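PDB 5K2M: RimK-related lysine biosynthesis protein from Thermococcus kodakarensis, which binds ATP and magnesium as an ATP-grasp ligase of the RimK family, LysX subfamily, and probably attaches an amino acid to a carboxylate in amino-acid biosynthesis. Local coordinates for residues Ser174-Tyr186 and Ala251-Leu263. Numbering follows the deposited sequence.
Sequences SYVIGGEFVGAIY and AARVTGADMAGKL
Ile185 faces Ala251 where strand 180-186 passes helix 251-255 at 94°, whereas Val182 meets Met259 where the same strand runs at 159° to helix 259-263, the axes 9.9 Å apart; Tyr175, which touches both Ala251 and Met259, comes from the neighbouring strand 174-177, at 23° to helix 259-263. Met259, its chain bent at chi2, lays its sulfur over one face of the Tyr175 ring, Met259 SD 3.9 Å from Tyr175 CG, a Met-aromatic contact to which its methyl CE adds a CH-pi approach. Val182 CG2 presses on the same sulfur, 3.5 Å from Met259 SD. The Tyr175 hydroxyl hydrogen-bonds to Glu247 O, while Tyr175 CE1 lies 3.6 Å from Ala251 CB. Two helices thus pack on one side of the antiparallel sheet of the ATP-grasp domain; on its other side, Val176 and Phe181 meet helix 208-219. Beside the type I' turn of this beta-hairpin, Lys262 NZ bonds Glu180 OE2 at 3.0 Å on its syn lone pair, a salt bridge, and Ile177 CG2 rests on the Lys262 carbonyl. A methionine in place of Lys262 would probably leave the Glu180 carboxylate without its charged mate and freer to turn. Farther along, Ile185 CG2 meets Thr255 CG2 at 3.7 Å; Thr255 OG1, donating to Ala251 O, accepts from Ala257 N in an ST turn.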
ATOM      1  N   SER A 174      44.754 -37.773   5.014  1.00 39.20           N
ATOM      2  CA  SER A 174      44.525 -38.016   6.433  1.00 40.20           C
ATOM      3  C   SER A 174      43.159 -37.503   6.872  1.00 39.92           C
ATOM      4  O   SER A 174      42.505 -36.740   6.154  1.00 39.02           O
ATOM      5  CB  SER A 174      45.624 -37.370   7.279  1.00 41.29           C
ATOM      6  OG  SER A 174      45.607 -35.961   7.141  1.00 42.24           O
ATOM      7  N   TYR A 175      42.734 -37.935   8.056  1.00 38.68           N
ATOM      8  CA  TYR A 175      41.410 -37.626   8.571  1.00 37.53           C
ATOM      9  C   TYR A 175      41.531 -37.148  10.002  1.00 39.47           C
ATOM     10  O   TYR A 175      42.214 -37.777  10.803  1.00 39.49           O
ATOM     11  CB  TYR A 175      40.527 -38.867   8.495  1.00 38.15           C
ATOM     12  CG  TYR A 175      40.284 -39.347   7.089  1.00 38.34           C
ATOM     13  CD1 TYR A 175      41.205 -40.177   6.444  1.00 37.88           C
ATOM     14  CD2 TYR A 175      39.141 -38.965   6.398  1.00 38.00           C
ATOM     15  CE1 TYR A 175      40.988 -40.612   5.147  1.00 39.09           C
ATOM     16  CE2 TYR A 175      38.915 -39.392   5.100  1.00 38.74           C
ATOM     17  CZ  TYR A 175      39.836 -40.208   4.480  1.00 38.00           C
ATOM     18  OH  TYR A 175      39.592 -40.619   3.202  1.00 39.63           O
ATOM     19  N   VAL A 176      40.891 -36.018  10.295  1.00 40.85           N
ATOM     20  CA  VAL A 176      40.826 -35.449  11.620  1.00 41.76           C
ATOM     21  C   VAL A 176      39.389 -35.047  11.890  1.00 43.13           C
ATOM     22  O   VAL A 176      38.788 -34.260  11.145  1.00 38.28           O
ATOM     23  CB  VAL A 176      41.734 -34.216  11.775  1.00 43.74           C
ATOM     24  CG1 VAL A 176      41.623 -33.630  13.182  1.00 44.37           C
ATOM     25  CG2 VAL A 176      43.182 -34.589  11.494  1.00 44.08           C
ATOM     26  N   ILE A 177      38.850 -35.602  12.972  1.00 44.63           N
ATOM     27  CA  ILE A 177      37.452 -35.437  13.338  1.00 44.77           C
ATOM     28  C   ILE A 177      37.413 -34.883  14.758  1.00 44.93           C
ATOM     29  O   ILE A 177      37.850 -35.546  15.688  1.00 43.46           O
ATOM     30  CB  ILE A 177      36.699 -36.772  13.225  1.00 44.99           C
ATOM     31  CG1 ILE A 177      36.696 -37.211  11.751  1.00 44.95           C
ATOM     32  CG2 ILE A 177      35.282 -36.632  13.775  1.00 45.89           C
ATOM     33  CD1 ILE A 177      35.925 -38.478  11.427  1.00 45.22           C
ATOM     34  N   GLY A 178      36.940 -33.645  14.898  1.00 45.41           N
ATOM     35  CA  GLY A 178      36.836 -32.982  16.199  1.00 46.26           C
ATOM     36  C   GLY A 178      38.161 -32.790  16.921  1.00 46.35           C
ATOM     37  O   GLY A 178      38.191 -32.726  18.145  1.00 45.45           O
ATOM     38  N   GLY A 179      39.255 -32.699  16.166  1.00 46.29           N
ATOM     39  CA  GLY A 179      40.589 -32.550  16.746  1.00 47.52           C
ATOM     40  C   GLY A 179      41.348 -33.857  16.890  1.00 49.01           C
ATOM     41  O   GLY A 179      42.539 -33.853  17.174  1.00 52.94           O
ATOM     42  N   GLU A 180      40.674 -34.980  16.690  1.00 50.11           N
ATOM     43  CA  GLU A 180      41.298 -36.283  16.839  1.00 52.09           C
ATOM     44  C   GLU A 180      41.735 -36.812  15.482  1.00 48.88           C
ATOM     45  O   GLU A 180      40.902 -37.023  14.594  1.00 46.20           O
ATOM     46  CB  GLU A 180      40.309 -37.267  17.488  1.00 55.88           C
ATOM     47  CG  GLU A 180      40.881 -38.653  17.790  1.00 60.34           C
ATOM     48  CD  GLU A 180      39.807 -39.709  18.036  1.00 63.86           C
ATOM     49  OE1 GLU A 180      38.680 -39.345  18.422  1.00 62.88           O
ATOM     50  OE2 GLU A 180      40.091 -40.916  17.839  1.00 69.52           O
ATOM     51  N   PHE A 181      43.038 -37.027  15.323  1.00 48.22           N
ATOM     52  CA  PHE A 181      43.562 -37.746  14.163  1.00 47.22           C
ATOM     53  C   PHE A 181      42.953 -39.141  14.150  1.00 47.00           C
ATOM     54  O   PHE A 181      43.006 -39.839  15.157  1.00 46.77           O
ATOM     55  CB  PHE A 181      45.087 -37.832  14.247  1.00 46.55           C
ATOM     56  CG  PHE A 181      45.719 -38.624  13.136  1.00 45.58           C
ATOM     57  CD1 PHE A 181      45.957 -38.044  11.905  1.00 45.22           C
ATOM     58  CD2 PHE A 181      46.083 -39.950  13.328  1.00 45.83           C
ATOM     59  CE1 PHE A 181      46.553 -38.768  10.880  1.00 45.62           C
ATOM     60  CE2 PHE A 181      46.674 -40.682  12.312  1.00 46.39           C
ATOM     61  CZ  PHE A 181      46.918 -40.089  11.088  1.00 46.38           C
ATOM     62  N   VAL A 182      42.334 -39.545  13.043  1.00 46.10           N
ATOM     63  CA  VAL A 182      41.713 -40.870  13.008  1.00 47.49           C
ATOM     64  C   VAL A 182      42.426 -41.840  12.082  1.00 48.16           C
ATOM     65  O   VAL A 182      42.246 -43.044  12.228  1.00 52.21           O
ATOM     66  CB  VAL A 182      40.200 -40.822  12.694  1.00 48.79           C
ATOM     67  CG1 VAL A 182      39.548 -39.640  13.402  1.00 50.02           C
ATOM     68  CG2 VAL A 182      39.945 -40.727  11.217  1.00 50.66           C
ATOM     69  N   GLY A 183      43.228 -41.338  11.142  1.00 46.17           N
ATOM     70  CA  GLY A 183      43.999 -42.216  10.267  1.00 44.81           C
ATOM     71  C   GLY A 183      44.497 -41.543   9.010  1.00 43.25           C
ATOM     72  O   GLY A 183      44.087 -40.416   8.692  1.00 42.29           O
ATOM     73  N   ALA A 184      45.369 -42.246   8.287  1.00 40.89           N
ATOM     74  CA  ALA A 184      45.919 -41.739   7.035  1.00 41.60           C
ATOM     75  C   ALA A 184      46.309 -42.846   6.082  1.00 41.96           C
ATOM     76  O   ALA A 184      46.637 -43.968   6.498  1.00 40.35           O
ATOM     77  CB  ALA A 184      47.122 -40.842   7.299  1.00 42.72           C
ATOM     78  N   ILE A 185      46.273 -42.501   4.792  1.00 41.62           N
ATOM     79  CA  ILE A 185      46.682 -43.388   3.704  1.00 41.92           C
ATOM     80  C   ILE A 185      47.593 -42.660   2.725  1.00 43.54           C
ATOM     81  O   ILE A 185      47.581 -41.426   2.656  1.00 41.93           O
ATOM     82  CB  ILE A 185      45.480 -43.902   2.890  1.00 41.77           C
ATOM     83  CG1 ILE A 185      44.660 -42.726   2.316  1.00 41.32           C
ATOM     84  CG2 ILE A 185      44.601 -44.783   3.756  1.00 42.27           C
ATOM     85  CD1 ILE A 185      43.673 -43.121   1.233  1.00 40.91           C
ATOM     86  N   TYR A 186      48.389 -43.427   1.986  1.00 44.30           N
ATOM     87  CA  TYR A 186      49.005 -42.928   0.779  1.00 46.97           C
ATOM     88  C   TYR A 186      48.012 -43.207  -0.352  1.00 48.36           C
ATOM     89  O   TYR A 186      47.279 -44.195  -0.294  1.00 49.28           O
ATOM     90  CB  TYR A 186      50.339 -43.620   0.502  1.00 48.68           C
ATOM     91  CG  TYR A 186      51.400 -43.373   1.559  1.00 49.34           C
ATOM     92  CD1 TYR A 186      52.010 -42.131   1.681  1.00 49.03           C
ATOM     93  CD2 TYR A 186      51.807 -44.394   2.427  1.00 49.65           C
ATOM     94  CE1 TYR A 186      52.979 -41.906   2.650  1.00 50.14           C
ATOM     95  CE2 TYR A 186      52.770 -44.177   3.397  1.00 50.13           C
ATOM     96  CZ  TYR A 186      53.353 -42.934   3.500  1.00 50.88           C
ATOM     97  OH  TYR A 186      54.308 -42.710   4.453  1.00 54.66           O
ATOM     98  N   ALA A 251      39.941 -45.734   2.392  1.00 45.23           N
ATOM     99  CA  ALA A 251      40.801 -45.424   3.545  1.00 46.19           C
ATOM    100  C   ALA A 251      40.461 -46.284   4.764  1.00 46.28           C
ATOM    101  O   ALA A 251      41.357 -46.780   5.446  1.00 46.05           O
ATOM    102  CB  ALA A 251      40.717 -43.952   3.899  1.00 44.08           C
ATOM    103  N   ALA A 252      39.169 -46.455   5.029  1.00 46.82           N
ATOM    104  CA  ALA A 252      38.715 -47.324   6.115  1.00 46.82           C
ATOM    105  C   ALA A 252      39.060 -48.783   5.818  1.00 47.51           C
ATOM    106  O   ALA A 252      39.519 -49.500   6.701  1.00 46.77           O
ATOM    107  CB  ALA A 252      37.222 -47.169   6.340  1.00 46.77           C
ATOM    108  N   ARG A 253      38.850 -49.218   4.578  1.00 48.15           N
ATOM    109  CA  ARG A 253      39.169 -50.598   4.201  1.00 51.87           C
ATOM    110  C   ARG A 253      40.653 -50.912   4.437  1.00 51.66           C
ATOM    111  O   ARG A 253      41.000 -52.008   4.859  1.00 51.86           O
ATOM    112  CB  ARG A 253      38.798 -50.875   2.736  1.00 53.26           C
ATOM    113  CG  ARG A 253      39.205 -52.272   2.256  1.00 55.80           C
ATOM    114  CD  ARG A 253      38.770 -52.567   0.831  1.00 57.80           C
ATOM    115  NE  ARG A 253      39.177 -51.509  -0.097  1.00 58.51           N
ATOM    116  CZ  ARG A 253      40.399 -51.354  -0.601  1.00 60.86           C
ATOM    117  NH1 ARG A 253      41.384 -52.194  -0.299  1.00 65.01           N
ATOM    118  NH2 ARG A 253      40.640 -50.339  -1.421  1.00 61.93           N
ATOM    119  N   VAL A 254      41.509 -49.928   4.190  1.00 49.65           N
ATOM    120  CA  VAL A 254      42.959 -50.123   4.150  1.00 51.06           C
ATOM    121  C   VAL A 254      43.634 -49.888   5.520  1.00 50.26           C
ATOM    122  O   VAL A 254      44.689 -50.450   5.797  1.00 49.23           O
ATOM    123  CB  VAL A 254      43.533 -49.247   2.992  1.00 52.58           C
ATOM    124  CG1 VAL A 254      44.953 -48.778   3.228  1.00 54.42           C
ATOM    125  CG2 VAL A 254      43.413 -49.995   1.670  1.00 52.22           C
ATOM    126  N   THR A 255      43.020 -49.070   6.371  1.00 48.88           N
ATOM    127  CA  THR A 255      43.565 -48.765   7.695  1.00 48.22           C
ATOM    128  C   THR A 255      42.864 -49.505   8.827  1.00 49.13           C
ATOM    129  O   THR A 255      43.425 -49.639   9.905  1.00 48.82           O
ATOM    130  CB  THR A 255      43.441 -47.268   8.022  1.00 47.48           C
ATOM    131  OG1 THR A 255      42.063 -46.875   7.981  1.00 45.28           O
ATOM    132  CG2 THR A 255      44.239 -46.430   7.043  1.00 49.44           C
ATOM    133  N   GLY A 256      41.633 -49.948   8.594  1.00 50.00           N
ATOM    134  CA  GLY A 256      40.778 -50.460   9.659  1.00 52.84           C
ATOM    135  C   GLY A 256      40.112 -49.365  10.486  1.00 54.28           C
ATOM    136  O   GLY A 256      39.355 -49.667  11.409  1.00 56.74           O
ATOM    137  N   ALA A 257      40.377 -48.097  10.179  1.00 52.99           N
ATOM    138  CA  ALA A 257      39.838 -47.008  10.983  1.00 55.27           C
ATOM    139  C   ALA A 257      38.355 -46.893  10.698  1.00 56.83           C
ATOM    140  O   ALA A 257      37.911 -47.123   9.570  1.00 59.06           O
ATOM    141  CB  ALA A 257      40.541 -45.701  10.675  1.00 55.06           C
ATOM    142  N   ASP A 258      37.591 -46.563  11.734  1.00 57.02           N
ATOM    143  CA  ASP A 258      36.146 -46.475  11.624  1.00 56.60           C
ATOM    144  C   ASP A 258      35.772 -45.005  11.479  1.00 52.53           C
ATOM    145  O   ASP A 258      35.357 -44.361  12.439  1.00 49.33           O
ATOM    146  CB  ASP A 258      35.471 -47.118  12.845  1.00 57.16           C
ATOM    147  CG  ASP A 258      33.955 -47.150  12.720  1.00 58.77           C
ATOM    148  OD1 ASP A 258      33.446 -47.048  11.586  1.00 61.77           O
ATOM    149  OD2 ASP A 258      33.261 -47.269  13.745  1.00 60.45           O
ATOM    150  N   MET A 259      35.919 -44.489  10.263  1.00 52.54           N
ATOM    151  CA  MET A 259      35.727 -43.067  10.008  1.00 51.08           C
ATOM    152  C   MET A 259      34.254 -42.748  10.214  1.00 47.91           C
ATOM    153  O   MET A 259      33.902 -41.704  10.758  1.00 46.28           O
ATOM    154  CB  MET A 259      36.118 -42.675   8.581  1.00 55.58           C
ATOM    155  CG  MET A 259      37.323 -43.397   7.992  1.00 61.46           C
ATOM    156  SD  MET A 259      38.896 -42.710   8.488  1.00 67.38           S
ATOM    157  CE  MET A 259      39.975 -43.683   7.441  1.00 64.88           C
ATOM    158  N   ALA A 260      33.400 -43.648   9.743  1.00 44.74           N
ATOM    159  CA  ALA A 260      31.963 -43.492   9.880  1.00 45.23           C
ATOM    160  C   ALA A 260      31.557 -43.344  11.358  1.00 45.42           C
ATOM    161  O   ALA A 260      30.876 -42.383  11.742  1.00 46.96           O
ATOM    162  CB  ALA A 260      31.257 -44.676   9.237  1.00 44.80           C
ATOM    163  N   GLY A 261      31.999 -44.291  12.177  1.00 45.24           N
ATOM    164  CA  GLY A 261      31.755 -44.273  13.626  1.00 45.31           C
ATOM    165  C   GLY A 261      32.232 -43.014  14.330  1.00 45.53           C
ATOM    166  O   GLY A 261      31.504 -42.432  15.140  1.00 46.16           O
ATOM    167  N   LYS A 262      33.454 -42.595  14.018  1.00 44.72           N
ATOM    168  CA  LYS A 262      34.010 -41.366  14.573  1.00 45.66           C
ATOM    169  C   LYS A 262      33.207 -40.140  14.131  1.00 44.98           C
ATOM    170  O   LYS A 262      33.007 -39.208  14.910  1.00 44.97           O
ATOM    171  CB  LYS A 262      35.474 -41.213  14.156  1.00 47.62           C
ATOM    172  CG  LYS A 262      36.409 -42.272  14.721  1.00 50.95           C
ATOM    173  CD  LYS A 262      36.730 -41.961  16.165  1.00 53.77           C
ATOM    174  CE  LYS A 262      37.548 -43.053  16.815  1.00 58.44           C
ATOM    175  NZ  LYS A 262      37.717 -42.750  18.265  1.00 62.28           N
ATOM    176  N   LEU A 263      32.749 -40.145  12.881  1.00 43.50           N
ATOM    177  CA  LEU A 263      31.956 -39.048  12.357  1.00 44.08           C
ATOM    178  C   LEU A 263      30.627 -38.952  13.118  1.00 42.96           C
ATOM    179  O   LEU A 263      30.186 -37.859  13.482  1.00 40.51           O
ATOM    180  CB  LEU A 263      31.719 -39.234  10.852  1.00 46.37           C
ATOM    181  CG  LEU A 263      30.829 -38.230  10.120  1.00 46.89           C
ATOM    182  CD1 LEU A 263      31.488 -36.867  10.085  1.00 48.24           C
ATOM    183  CD2 LEU A 263      30.533 -38.705   8.708  1.00 47.74           C
TER